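Local coordinates for putative cytidylyltransferase (Burkholderia pseudomallei, PDB 5X9Q), which probably transfers the adenylyl group of ATP to D-glycero-beta-D-manno-heptose 1-phosphate, giving ADP-heptose and diphosphate in the heptose biosynthesis pathway, at residues S33-F45 and A59-N71. Residues are numbered along the deposited sequence; the frame is centred on the assembly and turned at random.
Sequences SLPAPVVFTNGVF and AKALGACLIVGVN
Val-39 and Thr-41 of strand 38-43 lie opposite Leu-66 and Val-68 of parallel strand 65-71, the two strands of a beta-alpha-beta unit whose crossover is helix 50-62, in the parallel sheet of a nucleotidyltransferase-type Rossmann-like fold. Val-39 is bonded through both its N and its O, the N donating to Cys-65 O (2.7 Å) and the O accepting from Ile-67 N at a nearly straight 173°. Packing is tight on the face toward helix 50-62: Val-39 CG1, anti to its own N (chi1 -168°), lies 3.9 Å from Leu-66 CD1, while its CG2 branch sits 3.6 Å from Gly-63 CA. Farther along, the Thr-41 methyl lies beside Val-68, and Thr-41 OG1 is held by Tyr-55 and Val-127 O. On the other face Ile-67 CG2 meets Phe-40 CD2, their side chains crossing near a right angle, and Ile-67 CD1 reaches Val-38 CG1 and Leu-34 CD1. The more exposed end is the 35-37 loop, where Pro-35 CB rests 3.8 Å from Ala-64 CB; even so, Ala-64 N bonds to Pro-37 O, and the cis-proline Pro-37 lays CG against Gly-63. Just past the C-terminal end of strand 38-43, Phe-45, whose ring meets that of His-52, brings its CE2 to 3.5 Å from Val-68 CG1.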
ATOM      1  N   SER A  33      -2.053   4.214 -26.665  1.00 40.40           N
ATOM      2  CA  SER A  33      -1.150   5.278 -26.235  1.00 37.20           C
ATOM      3  C   SER A  33      -0.370   4.923 -24.969  1.00 38.64           C
ATOM      4  O   SER A  33       0.423   5.730 -24.486  1.00 40.91           O
ATOM      5  CB  SER A  33      -1.918   6.575 -25.983  1.00 36.42           C
ATOM      6  OG  SER A  33      -2.736   6.466 -24.841  1.00 39.29           O
ATOM      7  N   LEU A  34      -0.577   3.718 -24.443  1.00 34.48           N
ATOM      8  CA  LEU A  34       0.187   3.255 -23.289  1.00 32.21           C
ATOM      9  C   LEU A  34       1.630   2.905 -23.690  1.00 36.68           C
ATOM     10  O   LEU A  34       1.887   2.477 -24.814  1.00 37.42           O
ATOM     11  CB  LEU A  34      -0.510   2.055 -22.634  1.00 28.40           C
ATOM     12  CG  LEU A  34      -1.857   2.327 -21.938  1.00 36.78           C
ATOM     13  CD1 LEU A  34      -2.405   1.076 -21.277  1.00 29.92           C
ATOM     14  CD2 LEU A  34      -1.718   3.431 -20.875  1.00 35.51           C
ATOM     15  N   PRO A  35       2.586   3.126 -22.773  1.00 36.16           N
ATOM     16  CA  PRO A  35       4.003   2.824 -23.007  1.00 29.33           C
ATOM     17  C   PRO A  35       4.246   1.314 -23.061  1.00 31.16           C
ATOM     18  O   PRO A  35       3.770   0.580 -22.190  1.00 26.57           O
ATOM     19  CB  PRO A  35       4.709   3.427 -21.788  1.00 28.84           C
ATOM     20  CG  PRO A  35       3.684   4.239 -21.083  1.00 29.61           C
ATOM     21  CD  PRO A  35       2.361   3.663 -21.419  1.00 28.65           C
ATOM     22  N   ALA A  36       4.973   0.841 -24.063  1.00 30.97           N
ATOM     23  CA  ALA A  36       5.284  -0.573 -24.122  1.00 30.84           C
ATOM     24  C   ALA A  36       6.520  -0.816 -23.261  1.00 28.24           C
ATOM     25  O   ALA A  36       7.334   0.080 -23.100  1.00 32.06           O
ATOM     26  CB  ALA A  36       5.497  -1.000 -25.549  1.00 32.98           C
ATOM     27  N   PRO A  37       6.642  -2.000 -22.649  1.00 27.93           N
ATOM     28  CA  PRO A  37       5.686  -3.112 -22.633  1.00 27.14           C
ATOM     29  C   PRO A  37       4.633  -2.935 -21.548  1.00 28.58           C
ATOM     30  O   PRO A  37       4.940  -2.500 -20.434  1.00 25.51           O
ATOM     31  CB  PRO A  37       6.571  -4.330 -22.339  1.00 31.98           C
ATOM     32  CG  PRO A  37       7.720  -3.785 -21.572  1.00 26.00           C
ATOM     33  CD  PRO A  37       7.925  -2.366 -22.015  1.00 23.39           C
ATOM     34  N   VAL A  38       3.393  -3.271 -21.881  1.00 30.02           N
ATOM     35  CA  VAL A  38       2.293  -3.182 -20.946  1.00 24.55           C
ATOM     36  C   VAL A  38       2.167  -4.453 -20.123  1.00 25.26           C
ATOM     37  O   VAL A  38       2.107  -5.563 -20.669  1.00 25.34           O
ATOM     38  CB  VAL A  38       0.991  -2.902 -21.682  1.00 27.83           C
ATOM     39  CG1 VAL A  38      -0.188  -2.903 -20.717  1.00 19.56           C
ATOM     40  CG2 VAL A  38       1.110  -1.570 -22.436  1.00 26.71           C
ATOM     41  N   VAL A  39       2.154  -4.287 -18.805  1.00 26.05           N
ATOM     42  CA  VAL A  39       2.081  -5.420 -17.896  1.00 23.98           C
ATOM     43  C   VAL A  39       0.681  -5.532 -17.274  1.00 24.76           C
ATOM     44  O   VAL A  39       0.056  -4.528 -16.869  1.00 21.18           O
ATOM     45  CB  VAL A  39       3.144  -5.308 -16.808  1.00 21.27           C
ATOM     46  CG1 VAL A  39       3.260  -6.607 -16.046  1.00 23.72           C
ATOM     47  CG2 VAL A  39       4.489  -4.997 -17.448  1.00 27.10           C
ATOM     48  N   PHE A  40       0.179  -6.760 -17.220  1.00 23.79           N
ATOM     49  CA  PHE A  40      -1.139  -6.999 -16.672  1.00 20.88           C
ATOM     50  C   PHE A  40      -1.078  -8.030 -15.584  1.00 21.39           C
ATOM     51  O   PHE A  40      -0.304  -8.988 -15.683  1.00 19.47           O
ATOM     52  CB  PHE A  40      -2.115  -7.471 -17.747  1.00 20.68           C
ATOM     53  CG  PHE A  40      -3.505  -7.702 -17.227  1.00 19.54           C
ATOM     54  CD1 PHE A  40      -3.863  -8.910 -16.632  1.00 20.35           C
ATOM     55  CD2 PHE A  40      -4.451  -6.703 -17.322  1.00 20.32           C
ATOM     56  CE1 PHE A  40      -5.132  -9.105 -16.136  1.00 23.70           C
ATOM     57  CE2 PHE A  40      -5.738  -6.897 -16.826  1.00 21.22           C
ATOM     58  CZ  PHE A  40      -6.072  -8.093 -16.231  1.00 21.59           C
ATOM     59  N   THR A  41      -1.889  -7.818 -14.541  1.00 20.31           N
ATOM     60  CA  THR A  41      -2.153  -8.845 -13.552  1.00 19.46           C
ATOM     61  C   THR A  41      -3.581  -8.716 -12.993  1.00 24.98           C
ATOM     62  O   THR A  41      -4.216  -7.680 -13.118  1.00 23.58           O
ATOM     63  CB  THR A  41      -1.142  -8.777 -12.405  1.00 28.48           C
ATOM     64  OG1 THR A  41      -1.184 -10.010 -11.682  1.00 29.60           O
ATOM     65  CG2 THR A  41      -1.472  -7.629 -11.445  1.00 31.00           C
ATOM     66  N   ASN A  42      -4.076  -9.757 -12.345  1.00 24.51           N
ATOM     67  CA  ASN A  42      -5.413  -9.717 -11.806  1.00 29.03           C
ATOM     68  C   ASN A  42      -5.480 -10.421 -10.467  1.00 28.51           C
ATOM     69  O   ASN A  42      -4.596 -11.224 -10.134  1.00 27.25           O
ATOM     70  CB  ASN A  42      -6.429 -10.353 -12.752  1.00 29.01           C
ATOM     71  CG  ASN A  42      -6.150 -11.819 -13.007  1.00 30.22           C
ATOM     72  OD1 ASN A  42      -6.888 -12.678 -12.545  1.00 33.11           O
ATOM     73  ND2 ASN A  42      -5.108 -12.108 -13.781  1.00 34.43           N
ATOM     74  N   GLY A  43      -6.518 -10.100  -9.695  1.00 26.93           N
ATOM     75  CA  GLY A  43      -6.701 -10.737  -8.404  1.00 24.81           C
ATOM     76  C   GLY A  43      -7.869 -10.182  -7.616  1.00 24.65           C
ATOM     77  O   GLY A  43      -8.543  -9.231  -8.012  1.00 25.53           O
ATOM     78  N   VAL A  44      -8.128 -10.794  -6.476  1.00 29.67           N
ATOM     79  CA  VAL A  44      -9.193 -10.314  -5.626  1.00 28.61           C
ATOM     80  C   VAL A  44      -8.648  -9.153  -4.795  1.00 26.02           C
ATOM     81  O   VAL A  44      -9.257  -8.081  -4.716  1.00 25.57           O
ATOM     82  CB  VAL A  44      -9.753 -11.448  -4.736  1.00 24.55           C
ATOM     83  CG1 VAL A  44     -10.807 -10.895  -3.828  1.00 23.41           C
ATOM     84  CG2 VAL A  44     -10.334 -12.555  -5.643  1.00 23.53           C
ATOM     85  N   PHE A  45      -7.475  -9.387  -4.219  1.00 25.49           N
ATOM     86  CA  PHE A  45      -6.791  -8.425  -3.381  1.00 29.86           C
ATOM     87  C   PHE A  45      -7.710  -7.938  -2.256  1.00 30.32           C
ATOM     88  O   PHE A  45      -7.822  -6.724  -2.047  1.00 28.33           O
ATOM     89  CB  PHE A  45      -6.295  -7.246  -4.224  1.00 25.05           C
ATOM     90  CG  PHE A  45      -5.298  -7.634  -5.287  1.00 27.69           C
ATOM     91  CD1 PHE A  45      -3.986  -7.906  -4.958  1.00 28.11           C
ATOM     92  CD2 PHE A  45      -5.669  -7.699  -6.612  1.00 23.06           C
ATOM     93  CE1 PHE A  45      -3.061  -8.257  -5.932  1.00 28.56           C
ATOM     94  CE2 PHE A  45      -4.744  -8.039  -7.593  1.00 29.14           C
ATOM     95  CZ  PHE A  45      -3.445  -8.322  -7.248  1.00 31.05           C
ATOM     96  N   ALA A  59       6.356  -6.771 -10.820  1.00 24.25           N
ATOM     97  CA  ALA A  59       5.646  -6.836 -12.095  1.00 24.85           C
ATOM     98  C   ALA A  59       5.832  -5.497 -12.796  1.00 25.65           C
ATOM     99  O   ALA A  59       6.122  -5.462 -13.998  1.00 21.91           O
ATOM    100  CB  ALA A  59       4.148  -7.151 -11.887  1.00 20.32           C
ATOM    101  N   LYS A  60       5.738  -4.403 -12.030  1.00 24.43           N
ATOM    102  CA  LYS A  60       5.946  -3.058 -12.587  1.00 26.55           C
ATOM    103  C   LYS A  60       7.354  -2.944 -13.172  1.00 24.68           C
ATOM    104  O   LYS A  60       7.537  -2.359 -14.228  1.00 23.15           O
ATOM    105  CB  LYS A  60       5.739  -1.958 -11.523  1.00 24.12           C
ATOM    106  CG  LYS A  60       6.018  -0.540 -12.046  1.00 18.90           C
ATOM    107  CD  LYS A  60       5.155  -0.267 -13.279  1.00 23.86           C
ATOM    108  CE  LYS A  60       5.440   1.090 -13.933  1.00 26.36           C
ATOM    109  NZ  LYS A  60       4.880   2.287 -13.250  1.00 22.59           N
ATOM    110  N   ALA A  61       8.329  -3.527 -12.487  1.00 22.28           N
ATOM    111  CA  ALA A  61       9.728  -3.485 -12.904  1.00 24.89           C
ATOM    112  C   ALA A  61      10.007  -4.235 -14.216  1.00 26.86           C
ATOM    113  O   ALA A  61      11.033  -3.995 -14.864  1.00 26.98           O
ATOM    114  CB  ALA A  61      10.609  -4.058 -11.795  1.00 23.75           C
ATOM    115  N   LEU A  62       9.108  -5.148 -14.589  1.00 25.46           N
ATOM    116  CA  LEU A  62       9.249  -5.892 -15.839  1.00 25.85           C
ATOM    117  C   LEU A  62       8.851  -5.065 -17.045  1.00 25.20           C
ATOM    118  O   LEU A  62       9.250  -5.382 -18.163  1.00 23.68           O
ATOM    119  CB  LEU A  62       8.397  -7.171 -15.825  1.00 25.97           C
ATOM    120  CG  LEU A  62       8.719  -8.273 -14.818  1.00 30.00           C
ATOM    121  CD1 LEU A  62       7.656  -9.364 -14.911  1.00 33.37           C
ATOM    122  CD2 LEU A  62      10.106  -8.847 -15.107  1.00 24.22           C
ATOM    123  N   GLY A  63       8.118  -3.974 -16.834  1.00 21.16           N
ATOM    124  CA  GLY A  63       7.558  -3.261 -17.967  1.00 20.66           C
ATOM    125  C   GLY A  63       7.534  -1.774 -17.718  1.00 23.44           C
ATOM    126  O   GLY A  63       8.193  -1.315 -16.807  1.00 25.52           O
ATOM    127  N   ALA A  64       6.814  -1.023 -18.548  1.00 23.26           N
ATOM    128  CA  ALA A  64       6.716   0.428 -18.402  1.00 24.38           C
ATOM    129  C   ALA A  64       5.360   0.855 -17.822  1.00 28.61           C
ATOM    130  O   ALA A  64       5.106   2.027 -17.562  1.00 29.45           O
ATOM    131  CB  ALA A  64       6.946   1.098 -19.732  1.00 22.90           C
ATOM    132  N   CYS A  65       4.472  -0.101 -17.642  1.00 27.07           N
ATOM    133  CA  CYS A  65       3.101   0.235 -17.340  1.00 26.90           C
ATOM    134  C   CYS A  65       2.422  -0.968 -16.692  1.00 29.28           C
ATOM    135  O   CYS A  65       2.524  -2.087 -17.209  1.00 28.13           O
ATOM    136  CB  CYS A  65       2.405   0.647 -18.636  1.00 27.31           C
ATOM    137  SG  CYS A  65       0.700   0.940 -18.441  1.00 42.24           S
ATOM    138  N   LEU A  66       1.739  -0.766 -15.569  1.00 22.92           N
ATOM    139  CA  LEU A  66       1.148  -1.895 -14.880  1.00 22.02           C
ATOM    140  C   LEU A  66      -0.333  -1.722 -14.672  1.00 26.28           C
ATOM    141  O   LEU A  66      -0.768  -0.801 -13.975  1.00 22.15           O
ATOM    142  CB  LEU A  66       1.817  -2.121 -13.535  1.00 22.08           C
ATOM    143  CG  LEU A  66       1.178  -3.226 -12.689  1.00 21.03           C
ATOM    144  CD1 LEU A  66       1.232  -4.592 -13.396  1.00 24.27           C
ATOM    145  CD2 LEU A  66       1.783  -3.300 -11.266  1.00 21.03           C
ATOM    146  N   ILE A  67      -1.092  -2.661 -15.232  1.00 25.05           N
ATOM    147  CA  ILE A  67      -2.538  -2.692 -15.095  1.00 23.65           C
ATOM    148  C   ILE A  67      -2.945  -3.850 -14.189  1.00 21.76           C
ATOM    149  O   ILE A  67      -2.473  -4.978 -14.356  1.00 20.30           O
ATOM    150  CB  ILE A  67      -3.224  -2.840 -16.484  1.00 25.94           C
ATOM    151  CG1 ILE A  67      -2.702  -1.784 -17.458  1.00 22.16           C
ATOM    152  CG2 ILE A  67      -4.734  -2.789 -16.353  1.00 20.08           C
ATOM    153  CD1 ILE A  67      -3.322  -1.853 -18.831  1.00 23.03           C
ATOM    154  N   VAL A  68      -3.823  -3.577 -13.228  1.00 24.03           N
ATOM    155  CA  VAL A  68      -4.342  -4.618 -12.345  1.00 21.21           C
ATOM    156  C   VAL A  68      -5.856  -4.812 -12.560  1.00 24.48           C
ATOM    157  O   VAL A  68      -6.632  -3.856 -12.519  1.00 22.79           O
ATOM    158  CB  VAL A  68      -4.060  -4.279 -10.882  1.00 25.48           C
ATOM    159  CG1 VAL A  68      -4.408  -5.455  -9.995  1.00 26.32           C
ATOM    160  CG2 VAL A  68      -2.581  -3.906 -10.716  1.00 26.20           C
ATOM    161  N   GLY A  69      -6.264  -6.044 -12.851  1.00 22.97           N
ATOM    162  CA  GLY A  69      -7.672  -6.380 -12.984  1.00 21.67           C
ATOM    163  C   GLY A  69      -8.239  -6.905 -11.676  1.00 25.29           C
ATOM    164  O   GLY A  69      -7.644  -7.770 -11.013  1.00 24.65           O
ATOM    165  N   VAL A  70      -9.392  -6.386 -11.284  1.00 22.97           N
ATOM    166  CA  VAL A  70      -9.932  -6.754  -9.973  1.00 29.62           C
ATOM    167  C   VAL A  70     -11.330  -7.360 -10.067  1.00 26.29           C
ATOM    168  O   VAL A  70     -12.275  -6.712 -10.539  1.00 27.92           O
ATOM    169  CB  VAL A  70      -9.964  -5.546  -9.044  1.00 27.94           C
ATOM    170  CG1 VAL A  70     -10.532  -5.936  -7.691  1.00 27.64           C
ATOM    171  CG2 VAL A  70      -8.560  -4.980  -8.904  1.00 23.11           C
ATOM    172  N   ASN A  71     -11.449  -8.606  -9.627  1.00 24.51           N
ATOM    173  CA  ASN A  71     -12.736  -9.292  -9.636  1.00 31.01           C
ATOM    174  C   ASN A  71     -13.831  -8.472  -8.947  1.00 31.21           C
ATOM    175  O   ASN A  71     -13.669  -8.052  -7.790  1.00 28.51           O
ATOM    176  CB  ASN A  71     -12.605 -10.650  -8.937  1.00 28.34           C
ATOM    177  CG  ASN A  71     -11.560 -11.538  -9.574  1.00 32.61           C
ATOM    178  OD1 ASN A  71     -10.348 -11.309  -9.432  1.00 28.69           O
ATOM    179  ND2 ASN A  71     -12.017 -12.591 -10.241  1.00 30.05           N
TER